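PDB 3DM5: signal recognition 54 kDa protein from Pyrococcus furiosus, which is an SRP54-family protein that joins an N-terminal helical bundle, a P-loop GTPase-type domain modelled with guanosine-5'-diphosphate, and a helical signal peptide binding domain. Local coordinates for residues A[213-218]-A[241-246]; A[92-97]-A[269-274]; A[376-381]-A[403-408]; A[329-334]-A[382-387]. All coordinates share one frame; numbering follows the deposited sequence.

Interaction 1: A[213-218]-A[241-246]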
loop_
_atom_site.group_PDB
_atom_site.type_symbol
_atom_site.label_atom_id
_atom_site.label_comp_id
_atom_site.label_asym_id
_atom_site.label_seq_id
_atom_site.Cartn_x
_atom_site.Cartn_y
_atom_site.Cartn_z
ATOM N N PRO A 213 -6.080 46.965 6.343
ATOM C CA PRO A 213 -4.887 46.163 6.599
ATOM C C PRO A 213 -3.898 46.350 5.475
ATOM O O PRO A 213 -4.274 46.730 4.356
ATOM C CB PRO A 213 -5.408 44.722 6.553
ATOM C CG PRO A 213 -6.853 44.795 6.152
ATOM C CD PRO A 213 -7.125 46.178 5.677
ATOM N N HIS A 214 -2.636 46.076 5.760
ATOM C CA HIS A 214 -1.654 45.975 4.692
ATOM C C HIS A 214 -1.937 44.789 3.766
ATOM O O HIS A 214 -1.637 44.839 2.583
ATOM C CB HIS A 214 -0.227 45.854 5.236
ATOM C CG HIS A 214 0.770 45.496 4.179
ATOM N ND1 HIS A 214 1.459 44.303 4.175
ATOM C CD2 HIS A 214 1.161 46.157 3.061
ATOM C CE1 HIS A 214 2.247 44.248 3.114
ATOM N NE2 HIS A 214 2.084 45.364 2.424
ATOM N N GLU A 215 -2.514 43.725 4.314
ATOM C CA GLU A 215 -2.714 42.506 3.550
ATOM C C GLU A 215 -3.858 41.665 4.102
ATOM O O GLU A 215 -4.097 41.633 5.308
ATOM C CB GLU A 215 -1.421 41.689 3.513
ATOM C CG GLU A 215 -1.395 40.640 2.450
ATOM C CD GLU A 215 0.020 40.279 2.014
ATOM O OE1 GLU A 215 0.902 41.171 2.014
ATOM O OE2 GLU A 215 0.247 39.103 1.660
ATOM N N VAL A 216 -4.568 40.986 3.211
ATOM C CA VAL A 216 -5.608 40.082 3.651
ATOM C C VAL A 216 -5.184 38.668 3.275
ATOM O O VAL A 216 -4.849 38.408 2.127
ATOM C CB VAL A 216 -6.962 40.455 3.055
ATOM C CG1 VAL A 216 -8.008 39.424 3.402
ATOM C CG2 VAL A 216 -7.376 41.810 3.570
ATOM N N ILE A 217 -5.151 37.772 4.260
ATOM C CA ILE A 217 -4.605 36.430 4.056
ATOM C C ILE A 217 -5.670 35.393 4.317
ATOM O O ILE A 217 -6.184 35.280 5.430
ATOM C CB ILE A 217 -3.427 36.130 4.983
ATOM C CG1 ILE A 217 -2.277 37.094 4.738
ATOM C CG2 ILE A 217 -2.931 34.736 4.751
ATOM C CD1 ILE A 217 -1.137 36.918 5.726
ATOM N N LEU A 218 -6.018 34.661 3.263
ATOM C CA LEU A 218 -6.987 33.578 3.338
ATOM C C LEU A 218 -6.244 32.275 3.642
ATOM O O LEU A 218 -5.245 31.941 2.996
ATOM C CB LEU A 218 -7.758 33.459 2.024
ATOM C CG LEU A 218 -8.670 32.224 1.990
ATOM C CD1 LEU A 218 -9.674 32.289 3.155
ATOM C CD2 LEU A 218 -9.356 32.051 0.636
ATOM N N ILE A 241 -5.749 43.122 -2.305
ATOM C CA ILE A 241 -4.544 42.861 -1.511
ATOM C C ILE A 241 -4.534 41.477 -0.831
ATOM O O ILE A 241 -4.180 41.357 0.365
ATOM C CB ILE A 241 -4.304 43.965 -0.432
ATOM C CG1 ILE A 241 -5.595 44.295 0.317
ATOM C CG2 ILE A 241 -3.748 45.222 -1.049
ATOM C CD1 ILE A 241 -5.330 44.960 1.664
ATOM N N GLY A 242 -4.910 40.443 -1.582
ATOM C CA GLY A 242 -5.062 39.123 -1.001
ATOM C C GLY A 242 -3.875 38.208 -1.226
ATOM O O GLY A 242 -3.229 38.255 -2.269
ATOM N N SER A 243 -3.573 37.386 -0.228
ATOM C CA SER A 243 -2.638 36.264 -0.387
ATOM C C SER A 243 -3.176 35.043 0.329
ATOM O O SER A 243 -4.226 35.097 0.974
ATOM C CB SER A 243 -1.259 36.600 0.174
ATOM O OG SER A 243 -1.323 36.798 1.580
ATOM N N ILE A 244 -2.438 33.944 0.260
ATOM C CA ILE A 244 -2.960 32.666 0.730
ATOM C C ILE A 244 -1.936 31.939 1.575
ATOM O O ILE A 244 -0.743 31.925 1.248
ATOM C CB ILE A 244 -3.297 31.751 -0.493
ATOM C CG1 ILE A 244 -4.071 32.523 -1.565
ATOM C CG2 ILE A 244 -4.035 30.482 -0.064
ATOM C CD1 ILE A 244 -5.506 32.692 -1.231
ATOM N N ILE A 245 -2.396 31.343 2.668
ATOM C CA ILE A 245 -1.620 30.325 3.337
ATOM C C ILE A 245 -2.373 29.012 3.210
ATOM O O ILE A 245 -3.579 28.946 3.454
ATOM C CB ILE A 245 -1.377 30.638 4.812
ATOM C CG1 ILE A 245 -0.408 31.816 4.929
ATOM C CG2 ILE A 245 -0.807 29.399 5.533
ATOM C CD1 ILE A 245 -0.364 32.446 6.325
ATOM N N VAL A 246 -1.664 27.977 2.793
ATOM C CA VAL A 246 -2.254 26.658 2.636
ATOM C C VAL A 246 -1.797 25.766 3.778
ATOM O O VAL A 246 -0.588 25.599 3.991
ATOM C CB VAL A 246 -1.849 26.048 1.290
ATOM C CG1 VAL A 246 -2.427 24.664 1.147
ATOM C CG2 VAL A 246 -2.329 26.955 0.173
#
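E215 and S243 make the polar side-chain link between the parallel strands 215-221 and 242-247. In E215, chi1 (-163°) sets CG anti to the backbone N; beyond it the chain is extended, and OE2 ends beside S243. S243 OG donates to E215 OE2 at 2.8 Å, on the anti lone pair. The same OE2 forms a salt bridge with K270, so one buried carboxylate oxygen is gripped twice. Beside this link, on the face that S243 shares with I217, CG1 of I217 lies 3.3 Å from S243 OG. Further along, the I217 and I245 side chains cross obliquely, CG2 of I217 being 3.8 Å from CD1 of I245. On the face of V216, L218 and I244, CB of L218 meets CD1 of I244 at 4.0 Å. Four backbone bonds fix the register: V216 N to I241 O, S243 N to V216 O, L218 N to S243 O and I245 N to L218 O. Strand 215-221 is flanked by strand 101-106 and strand 242-247 by 269-273, while F235 of the crossover helix 228-237 covers V216, L218 and I244.

Interaction 2: A[92-97]-A[269-274]. With GDP (guanosine-5'-diphosphate), chain J.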
loop_
_atom_site.group_PDB
_atom_site.type_symbol
_atom_site.label_atom_id
_atom_site.label_comp_id
_atom_site.label_asym_id
_atom_site.label_seq_id
_atom_site.Cartn_x
_atom_site.Cartn_y
_atom_site.Cartn_z
ATOM N N LYS A 92 6.763 35.493 -3.487
ATOM C CA LYS A 92 6.196 36.825 -3.304
ATOM C C LYS A 92 6.073 37.027 -1.811
ATOM O O LYS A 92 5.021 36.752 -1.242
ATOM C CB LYS A 92 4.809 36.931 -3.944
ATOM C CG LYS A 92 4.752 36.574 -5.419
ATOM C CD LYS A 92 5.062 37.769 -6.311
ATOM C CE LYS A 92 4.460 37.588 -7.700
ATOM N NZ LYS A 92 4.779 36.253 -8.306
ATOM N N PRO A 93 7.155 37.487 -1.167
ATOM C CA PRO A 93 7.184 37.636 0.293
ATOM C C PRO A 93 6.156 38.629 0.786
ATOM O O PRO A 93 5.562 39.343 -0.010
ATOM C CB PRO A 93 8.595 38.174 0.562
ATOM C CG PRO A 93 9.072 38.694 -0.771
ATOM C CD PRO A 93 8.467 37.768 -1.770
ATOM N N ILE A 94 5.933 38.654 2.091
ATOM C CA ILE A 94 5.138 39.698 2.717
ATOM C C ILE A 94 6.075 40.834 3.055
ATOM O O ILE A 94 7.035 40.631 3.788
ATOM C CB ILE A 94 4.532 39.224 4.051
ATOM C CG1 ILE A 94 3.354 38.279 3.822
ATOM C CG2 ILE A 94 4.087 40.416 4.887
ATOM C CD1 ILE A 94 2.765 37.754 5.128
ATOM N N GLU A 95 5.794 42.025 2.536
ATOM C CA GLU A 95 6.587 43.209 2.869
ATOM C C GLU A 95 6.174 43.853 4.187
ATOM O O GLU A 95 5.006 44.151 4.405
ATOM C CB GLU A 95 6.485 44.217 1.744
ATOM C CG GLU A 95 7.057 43.680 0.441
ATOM C CD GLU A 95 6.655 44.515 -0.771
ATOM O OE1 GLU A 95 5.962 45.546 -0.593
ATOM O OE2 GLU A 95 7.035 44.138 -1.902
ATOM N N ILE A 96 7.140 44.049 5.071
ATOM C CA ILE A 96 6.919 44.815 6.289
ATOM C C ILE A 96 7.581 46.186 6.112
ATOM O O ILE A 96 8.781 46.328 6.298
ATOM C CB ILE A 96 7.528 44.099 7.507
ATOM C CG1 ILE A 96 7.193 42.608 7.466
ATOM C CG2 ILE A 96 7.057 44.728 8.824
ATOM C CD1 ILE A 96 5.736 42.274 7.815
ATOM N N LYS A 97 6.800 47.179 5.707
ATOM C CA LYS A 97 7.311 48.538 5.527
ATOM C C LYS A 97 6.561 49.496 6.451
ATOM O O LYS A 97 7.165 50.152 7.291
ATOM C CB LYS A 97 7.194 48.998 4.064
ATOM N N ILE A 269 0.740 32.385 -2.880
ATOM C CA ILE A 269 0.875 31.561 -1.690
ATOM C C ILE A 269 2.139 32.032 -0.993
ATOM O O ILE A 269 3.223 31.971 -1.586
ATOM C CB ILE A 269 1.045 30.081 -2.035
ATOM C CG1 ILE A 269 -0.114 29.602 -2.906
ATOM C CG2 ILE A 269 1.138 29.247 -0.771
ATOM C CD1 ILE A 269 0.221 28.387 -3.696
ATOM N N LYS A 270 2.000 32.493 0.258
ATOM C CA LYS A 270 3.129 33.037 1.012
ATOM C C LYS A 270 3.716 32.057 2.044
ATOM O O LYS A 270 4.915 32.039 2.279
ATOM C CB LYS A 270 2.720 34.335 1.689
ATOM C CG LYS A 270 1.967 35.278 0.767
ATOM C CD LYS A 270 2.784 36.495 0.411
ATOM C CE LYS A 270 1.989 37.481 -0.460
ATOM N NZ LYS A 270 2.473 38.884 -0.336
ATOM N N PHE A 271 2.880 31.238 2.666
ATOM C CA PHE A 271 3.375 30.220 3.588
ATOM C C PHE A 271 2.589 28.947 3.417
ATOM O O PHE A 271 1.497 28.951 2.861
ATOM C CB PHE A 271 3.234 30.663 5.051
ATOM C CG PHE A 271 3.899 31.971 5.369
ATOM C CD1 PHE A 271 3.303 33.177 5.008
ATOM C CD2 PHE A 271 5.095 32.002 6.064
ATOM C CE1 PHE A 271 3.899 34.391 5.314
ATOM C CE2 PHE A 271 5.694 33.207 6.377
ATOM C CZ PHE A 271 5.088 34.411 5.993
ATOM N N ILE A 272 3.139 27.855 3.926
ATOM C CA ILE A 272 2.396 26.616 4.019
ATOM C C ILE A 272 2.452 26.160 5.450
ATOM O O ILE A 272 3.454 26.351 6.122
ATOM C CB ILE A 272 2.956 25.541 3.073
ATOM C CG1 ILE A 272 4.463 25.364 3.252
ATOM C CG2 ILE A 272 2.629 25.898 1.636
ATOM C CD1 ILE A 272 5.009 24.123 2.588
ATOM N N GLY A 273 1.352 25.600 5.932
ATOM C CA GLY A 273 1.339 24.933 7.223
ATOM C C GLY A 273 1.723 23.461 7.103
ATOM O O GLY A 273 1.358 22.775 6.150
ATOM N N THR A 274 2.414 22.967 8.119
ATOM C CA THR A 274 3.236 21.773 8.006
ATOM C C THR A 274 3.003 20.819 9.174
ATOM O O THR A 274 3.577 19.737 9.249
ATOM C CB THR A 274 4.697 22.224 7.916
ATOM O OG1 THR A 274 4.970 22.582 6.557
ATOM C CG2 THR A 274 5.642 21.159 8.340
HETATM P PB GDP J . -9.802 26.741 13.049
HETATM O O1B GDP J . -9.489 26.286 11.665
HETATM O O2B GDP J . -11.285 26.583 13.279
HETATM O O3B GDP J . -9.371 28.177 13.219
HETATM O O3A GDP J . -9.161 25.764 14.161
HETATM P PA GDP J . -7.627 25.314 14.310
HETATM O O1A GDP J . -7.387 24.668 15.642
HETATM O O2A GDP J . -6.669 26.454 14.109
HETATM O "O5'" GDP J . -7.505 24.179 13.179
HETATM C "C5'" GDP J . -8.292 23.008 13.365
HETATM C "C4'" GDP J . -7.413 21.754 13.390
HETATM O "O4'" GDP J . -6.456 21.693 12.308
HETATM C "C3'" GDP J . -6.624 21.663 14.684
HETATM O "O3'" GDP J . -6.752 20.303 15.109
HETATM C "C2'" GDP J . -5.201 21.999 14.276
HETATM O "O2'" GDP J . -4.238 21.291 15.022
HETATM C "C1'" GDP J . -5.144 21.482 12.860
HETATM N N9 GDP J . -4.138 22.144 12.015
HETATM C C8 GDP J . -4.022 23.444 11.696
HETATM N N7 GDP J . -2.976 23.635 10.846
HETATM C C5 GDP J . -2.427 22.429 10.605
HETATM C C6 GDP J . -1.299 21.875 9.810
HETATM O O6 GDP J . -0.567 22.599 9.094
HETATM N N1 GDP J . -1.084 20.555 9.876
HETATM C C2 GDP J . -1.848 19.729 10.611
HETATM N N2 GDP J . -1.564 18.409 10.616
HETATM N N3 GDP J . -2.890 20.154 11.350
HETATM C C4 GDP J . -3.207 21.460 11.382
HETATM O O HOH W 1 5.713 33.156 -2.288
#
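I94 and K270 hold the tight end of this contact together with F271. The I94 side chain crosses both partners at about a right angle: its CD1 comes to the edge of the F271 ring, in the ring plane, 3.6 Å from CE1, and its CG1 lies 3.9 Å from CD of K270. Y123 meets the same ring in an edge-to-face arrangement. The K270 chain is bent at chi2 (-110°), and its amine reaches the loop, where NZ donates to P93 O at 3.1 Å. The donor stands well above the carbonyl plane (54° out of it), and the C=O...donor angle is 117°. The stronger partner of NZ is the carboxylate of E215, with which it forms a salt bridge, so the amine joins the loop to strand 215-221 as well.

The other end is looser: K92 is exposed, and one modelled water bridges the backbones, accepting from K92 N at 2.8 Å and donating to I269 O at 2.8 Å. P93 and E95 face the second subunit, packing on its E384 and E385 respectively. Strand 269-273 then runs away from the loop to the nucleotide, with T274 N 3.2 Å from O6 of the guanosine-5'-diphosphate. A strand of the central sheet ending in a loop at the guanine base is the arrangement expected of a P-loop GTPase fold.

Interaction 3: A[376-381]-A[403-408]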
loop_
_atom_site.group_PDB
_atom_site.type_symbol
_atom_site.label_atom_id
_atom_site.label_comp_id
_atom_site.label_asym_id
_atom_site.label_seq_id
_atom_site.Cartn_x
_atom_site.Cartn_y
_atom_site.Cartn_z
ATOM N N LYS A 376 35.547 -11.277 -16.197
ATOM C CA LYS A 376 34.193 -11.584 -15.774
ATOM C C LYS A 376 33.632 -12.685 -16.659
ATOM O O LYS A 376 33.135 -13.690 -16.166
ATOM C CB LYS A 376 33.304 -10.345 -15.852
ATOM C CG LYS A 376 31.853 -10.628 -15.519
ATOM C CD LYS A 376 31.001 -9.373 -15.608
ATOM C CE LYS A 376 29.542 -9.669 -15.266
ATOM N NZ LYS A 376 28.914 -10.646 -16.205
ATOM N N VAL A 377 33.725 -12.492 -17.970
ATOM C CA VAL A 377 33.227 -13.472 -18.931
ATOM C C VAL A 377 33.733 -14.892 -18.633
ATOM O O VAL A 377 33.003 -15.871 -18.785
ATOM C CB VAL A 377 33.588 -13.075 -20.373
ATOM C CG1 VAL A 377 33.153 -14.146 -21.343
ATOM C CG2 VAL A 377 32.937 -11.758 -20.723
ATOM N N ILE A 378 34.984 -14.995 -18.198
ATOM C CA ILE A 378 35.574 -16.290 -17.906
ATOM C C ILE A 378 34.951 -16.907 -16.657
ATOM O O ILE A 378 34.574 -18.078 -16.655
ATOM C CB ILE A 378 37.115 -16.200 -17.745
ATOM C CG1 ILE A 378 37.781 -15.838 -19.075
ATOM C CG2 ILE A 378 37.692 -17.516 -17.215
ATOM C CD1 ILE A 378 39.291 -15.852 -19.024
ATOM N N MET A 379 34.839 -16.112 -15.598
ATOM C CA MET A 379 34.271 -16.588 -14.343
ATOM C C MET A 379 32.794 -16.976 -14.478
ATOM O O MET A 379 32.316 -17.850 -13.773
ATOM C CB MET A 379 34.470 -15.546 -13.237
ATOM C CG MET A 379 35.894 -15.492 -12.718
ATOM S SD MET A 379 36.192 -14.266 -11.427
ATOM C CE MET A 379 35.817 -12.757 -12.318
ATOM N N ASP A 380 32.080 -16.327 -15.392
ATOM C CA ASP A 380 30.691 -16.664 -15.669
ATOM C C ASP A 380 30.586 -18.025 -16.336
ATOM O O ASP A 380 29.488 -18.517 -16.619
ATOM C CB ASP A 380 30.058 -15.624 -16.588
ATOM C CG ASP A 380 29.874 -14.275 -15.912
ATOM O OD1 ASP A 380 30.126 -14.177 -14.692
ATOM O OD2 ASP A 380 29.475 -13.317 -16.610
ATOM N N SER A 381 31.735 -18.623 -16.615
ATOM C CA SER A 381 31.755 -19.944 -17.204
ATOM C C SER A 381 32.287 -20.948 -16.192
ATOM O O SER A 381 32.406 -22.145 -16.472
ATOM C CB SER A 381 32.594 -19.965 -18.472
ATOM O OG SER A 381 32.617 -21.276 -19.000
ATOM N N ARG A 403 36.514 -23.078 -23.126
ATOM C CA ARG A 403 35.499 -23.390 -24.128
ATOM C C ARG A 403 34.147 -22.739 -23.812
ATOM O O ARG A 403 33.528 -22.126 -24.687
ATOM C CB ARG A 403 35.359 -24.910 -24.264
ATOM C CG ARG A 403 34.110 -25.389 -24.983
ATOM C CD ARG A 403 34.369 -26.751 -25.601
ATOM N NE ARG A 403 33.221 -27.645 -25.487
ATOM C CZ ARG A 403 33.095 -28.577 -24.546
ATOM N NH1 ARG A 403 34.051 -28.739 -23.633
ATOM N NH2 ARG A 403 32.014 -29.350 -24.518
ATOM N N GLY A 404 33.706 -22.864 -22.558
ATOM C CA GLY A 404 32.445 -22.286 -22.111
ATOM C C GLY A 404 32.377 -20.764 -22.106
ATOM O O GLY A 404 31.294 -20.190 -22.201
ATOM N N SER A 405 33.529 -20.106 -21.993
ATOM C CA SER A 405 33.575 -18.644 -21.959
ATOM C C SER A 405 33.898 -18.054 -23.316
ATOM O O SER A 405 33.869 -16.839 -23.485
ATOM C CB SER A 405 34.610 -18.162 -20.945
ATOM O OG SER A 405 35.824 -18.847 -21.145
ATOM N N GLY A 406 34.209 -18.916 -24.278
ATOM C CA GLY A 406 34.575 -18.476 -25.615
ATOM C C GLY A 406 35.901 -17.735 -25.635
ATOM O O GLY A 406 36.100 -16.809 -26.419
ATOM N N THR A 407 36.805 -18.138 -24.752
ATOM C CA THR A 407 38.126 -17.539 -24.678
ATOM C C THR A 407 39.147 -18.656 -24.830
ATOM O O THR A 407 38.792 -19.762 -25.236
ATOM C CB THR A 407 38.347 -16.793 -23.339
ATOM O OG1 THR A 407 38.449 -17.738 -22.266
ATOM C CG2 THR A 407 37.196 -15.835 -23.055
ATOM N N SER A 408 40.406 -18.376 -24.505
ATOM C CA SER A 408 41.468 -19.369 -24.649
ATOM C C SER A 408 41.870 -19.943 -23.304
ATOM O O SER A 408 41.572 -19.364 -22.267
ATOM C CB SER A 408 42.700 -18.732 -25.285
ATOM O OG SER A 408 43.472 -18.062 -24.299
#
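G404 and S381 touch first along 403-408: with no side chain on the glycine, the S381 hydroxyl can lie against its backbone, OG 3.2 Å from G404 C. That hydroxyl is bonded to I401 O, one turn back in the helix; its nearness to S405 N has a poor angle and does not count as a bond. S405 comes next and fills the centre of the contact. Its CB sits 3.7 Å from CB of S381 and 3.7 Å from CA of I378, while CG1 of V377 lies 3.5 Å from S405 O. The S405 OG lies between its backbone N and carbonyl carbon (chi1 49°), and it bonds back to I401 O within its own helix. G406, the first residue to leave helical phi/psi, has a positive phi of 67° in a Schellman motif. Past this turn T407 OG1 donates to S405 OG at 3.1 Å. The T407 side chain crosses I378 at about a right angle, OG1 being 3.8 Å from CG1 of I378. S408 then takes the N-cap position, its OG bonded to D411 N. The contact thus lies at the turn between helices 395-405 and 409-427, against the end of helix 369-379; I378 and M379 also reach L415 of helix 409-427, and M379 packs on helix 330-341.

Interaction 4: A[329-334]-A[382-387]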
loop_
_atom_site.group_PDB
_atom_site.type_symbol
_atom_site.label_atom_id
_atom_site.label_comp_id
_atom_site.label_asym_id
_atom_site.label_seq_id
_atom_site.Cartn_x
_atom_site.Cartn_y
_atom_site.Cartn_z
ATOM N N THR A 329 38.685 -16.177 -2.341
ATOM C CA THR A 329 38.150 -16.964 -3.447
ATOM C C THR A 329 38.009 -16.154 -4.713
ATOM O O THR A 329 38.186 -14.929 -4.720
ATOM C CB THR A 329 36.756 -17.538 -3.130
ATOM O OG1 THR A 329 35.776 -16.498 -3.240
ATOM C CG2 THR A 329 36.708 -18.147 -1.725
ATOM N N LEU A 330 37.673 -16.862 -5.786
ATOM C CA LEU A 330 37.434 -16.247 -7.083
ATOM C C LEU A 330 36.241 -15.318 -7.022
ATOM O O LEU A 330 36.123 -14.394 -7.822
ATOM C CB LEU A 330 37.212 -17.324 -8.141
ATOM C CG LEU A 330 38.485 -17.767 -8.857
ATOM C CD1 LEU A 330 38.485 -19.266 -9.063
ATOM C CD2 LEU A 330 38.593 -17.034 -10.175
ATOM N N LYS A 331 35.356 -15.574 -6.067
ATOM C CA LYS A 331 34.201 -14.718 -5.855
ATOM C C LYS A 331 34.664 -13.412 -5.216
ATOM O O LYS A 331 34.283 -12.327 -5.649
ATOM C CB LYS A 331 33.183 -15.416 -4.956
ATOM C CG LYS A 331 31.741 -15.262 -5.410
ATOM C CD LYS A 331 31.224 -16.513 -6.112
ATOM C CE LYS A 331 30.499 -17.436 -5.139
ATOM N NZ LYS A 331 29.069 -17.060 -4.963
ATOM N N ASP A 332 35.496 -13.530 -4.184
ATOM C CA ASP A 332 36.119 -12.370 -3.549
ATOM C C ASP A 332 36.877 -11.470 -4.541
ATOM O O ASP A 332 36.789 -10.245 -4.461
ATOM C CB ASP A 332 37.055 -12.826 -2.438
ATOM C CG ASP A 332 36.316 -13.452 -1.274
ATOM O OD1 ASP A 332 36.781 -14.487 -0.746
ATOM O OD2 ASP A 332 35.263 -12.907 -0.884
ATOM N N MET A 333 37.618 -12.080 -5.466
ATOM C CA MET A 333 38.338 -11.341 -6.500
ATOM C C MET A 333 37.379 -10.717 -7.521
ATOM O O MET A 333 37.447 -9.519 -7.804
ATOM C CB MET A 333 39.345 -12.251 -7.207
ATOM C CG MET A 333 40.278 -11.518 -8.166
ATOM S SD MET A 333 41.005 -12.576 -9.441
ATOM C CE MET A 333 39.606 -12.803 -10.531
ATOM N N TYR A 334 36.495 -11.547 -8.071
ATOM C CA TYR A 334 35.407 -11.098 -8.944
ATOM C C TYR A 334 34.826 -9.786 -8.456
ATOM O O TYR A 334 34.524 -8.905 -9.254
ATOM C CB TYR A 334 34.300 -12.159 -8.967
ATOM C CG TYR A 334 33.209 -11.966 -10.008
ATOM C CD1 TYR A 334 32.953 -12.948 -10.963
ATOM C CD2 TYR A 334 32.418 -10.824 -10.022
ATOM C CE1 TYR A 334 31.952 -12.793 -11.910
ATOM C CE2 TYR A 334 31.413 -10.661 -10.969
ATOM C CZ TYR A 334 31.186 -11.650 -11.909
ATOM O OH TYR A 334 30.194 -11.498 -12.851
ATOM N N MET A 382 32.610 -20.445 -15.010
ATOM C CA MET A 382 33.027 -21.314 -13.934
ATOM C C MET A 382 31.805 -21.715 -13.101
ATOM O O MET A 382 30.766 -21.035 -13.116
ATOM C CB MET A 382 34.090 -20.634 -13.066
ATOM C CG MET A 382 35.350 -20.190 -13.824
ATOM S SD MET A 382 36.656 -19.588 -12.722
ATOM C CE MET A 382 38.024 -19.509 -13.863
ATOM N N THR A 383 31.931 -22.830 -12.390
ATOM C CA THR A 383 30.867 -23.282 -11.520
ATOM C C THR A 383 31.081 -22.697 -10.139
ATOM O O THR A 383 32.108 -22.068 -9.873
ATOM C CB THR A 383 30.811 -24.816 -11.422
ATOM O OG1 THR A 383 32.011 -25.322 -10.811
ATOM C CG2 THR A 383 30.641 -25.406 -12.800
ATOM N N GLU A 384 30.103 -22.905 -9.268
ATOM C CA GLU A 384 30.155 -22.388 -7.909
ATOM C C GLU A 384 31.353 -22.981 -7.200
ATOM O O GLU A 384 32.153 -22.258 -6.611
ATOM C CB GLU A 384 28.854 -22.729 -7.155
ATOM C CG GLU A 384 28.456 -21.727 -6.100
ATOM C CD GLU A 384 28.292 -20.297 -6.629
ATOM O OE1 GLU A 384 28.102 -20.088 -7.850
ATOM O OE2 GLU A 384 28.348 -19.369 -5.797
ATOM N N GLU A 385 31.480 -24.302 -7.279
ATOM C CA GLU A 385 32.534 -25.010 -6.550
ATOM C C GLU A 385 33.917 -24.549 -6.988
ATOM O O GLU A 385 34.848 -24.536 -6.189
ATOM C CB GLU A 385 32.415 -26.518 -6.745
ATOM C CG GLU A 385 32.668 -26.952 -8.169
ATOM C CD GLU A 385 32.706 -28.452 -8.318
ATOM O OE1 GLU A 385 33.094 -29.133 -7.333
ATOM O OE2 GLU A 385 32.349 -28.932 -9.426
ATOM N N GLU A 386 34.043 -24.190 -8.261
ATOM C CA GLU A 386 35.278 -23.612 -8.794
ATOM C C GLU A 386 35.528 -22.210 -8.255
ATOM O O GLU A 386 36.616 -21.912 -7.786
ATOM C CB GLU A 386 35.274 -23.606 -10.332
ATOM C CG GLU A 386 35.311 -25.006 -10.940
ATOM C CD GLU A 386 35.058 -25.005 -12.441
ATOM O OE1 GLU A 386 34.499 -24.007 -12.946
ATOM O OE2 GLU A 386 35.411 -26.003 -13.118
ATOM N N LEU A 387 34.519 -21.347 -8.320
ATOM C CA LEU A 387 34.652 -20.001 -7.771
ATOM C C LEU A 387 34.988 -20.035 -6.278
ATOM O O LEU A 387 35.698 -19.165 -5.767
ATOM C CB LEU A 387 33.393 -19.173 -8.037
ATOM C CG LEU A 387 33.050 -18.977 -9.512
ATOM C CD1 LEU A 387 31.682 -18.359 -9.634
ATOM C CD2 LEU A 387 34.079 -18.113 -10.191
#
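The first turn of helix 330-341 packs on the short helix 384-388 of the signal peptide binding domain, L330 and K331 meeting L387. CD2 of L387 lies 3.8 Å from CB of L330, and CB of L387 meets CD of K331 at 3.9 Å, the lysine and leucine side chains crossing at about a right angle. A weak bond ties the backbones, L330 N to L387 O at 3.0 Å with an N-H...O angle of 130°. The L330 side chain also crosses M382 at about a right angle, both its methyls reaching SD, with CD2 at 4.1 Å.

Each helix start is closed by a capping box. In the first, T329 OG1 accepts from D332 N at 3.1 Å in a nearly straight bond (169°), and D332 OD1 accepts in return from T329 N, met on the anti side of the carboxylate. In the second, E386 OE1 receives T383 N at 2.9 Å from above its carboxylate plane, while the return bond from E386 N to T383 OG1 is weak. R400 forms a salt bridge with the same E386 OE1, which would tend to favour the charged carboxylate.

The polar edge is carried by K331, whose chain is bent at chi2, chi3 and chi4. NZ forms a salt bridge with E384 OE2 at 2.6 Å, meeting the oxygen nearly along its C-O axis. The amine has a second acidic partner in D285 of the second subunit, and D332 OD2 pairs with R288 of that subunit.

In the fold
From the N terminus, residues 92-97 open the first loop, which closes only when strand 269-273 is reached in interaction 2. Interaction 1 falls wholly within that span, closing the short strand-helix-strand crossover from 215-221 to 242-247. The two contacts adjoin in one sheet, their centres about 9 Å apart, with I244 O and K270 N probably hydrogen-bonded. Far along the chain, about 71 Å (interaction 3) and 69 Å (interaction 4) from interaction 1, centre to centre, the other two share the signal peptide binding domain. Their segments alternate, so the two loops cross. They meet around Y334, M379 and D380, where helix 330-341 touches 369-379; interaction 4 adds 384-388 and interaction 3 adds 395-405.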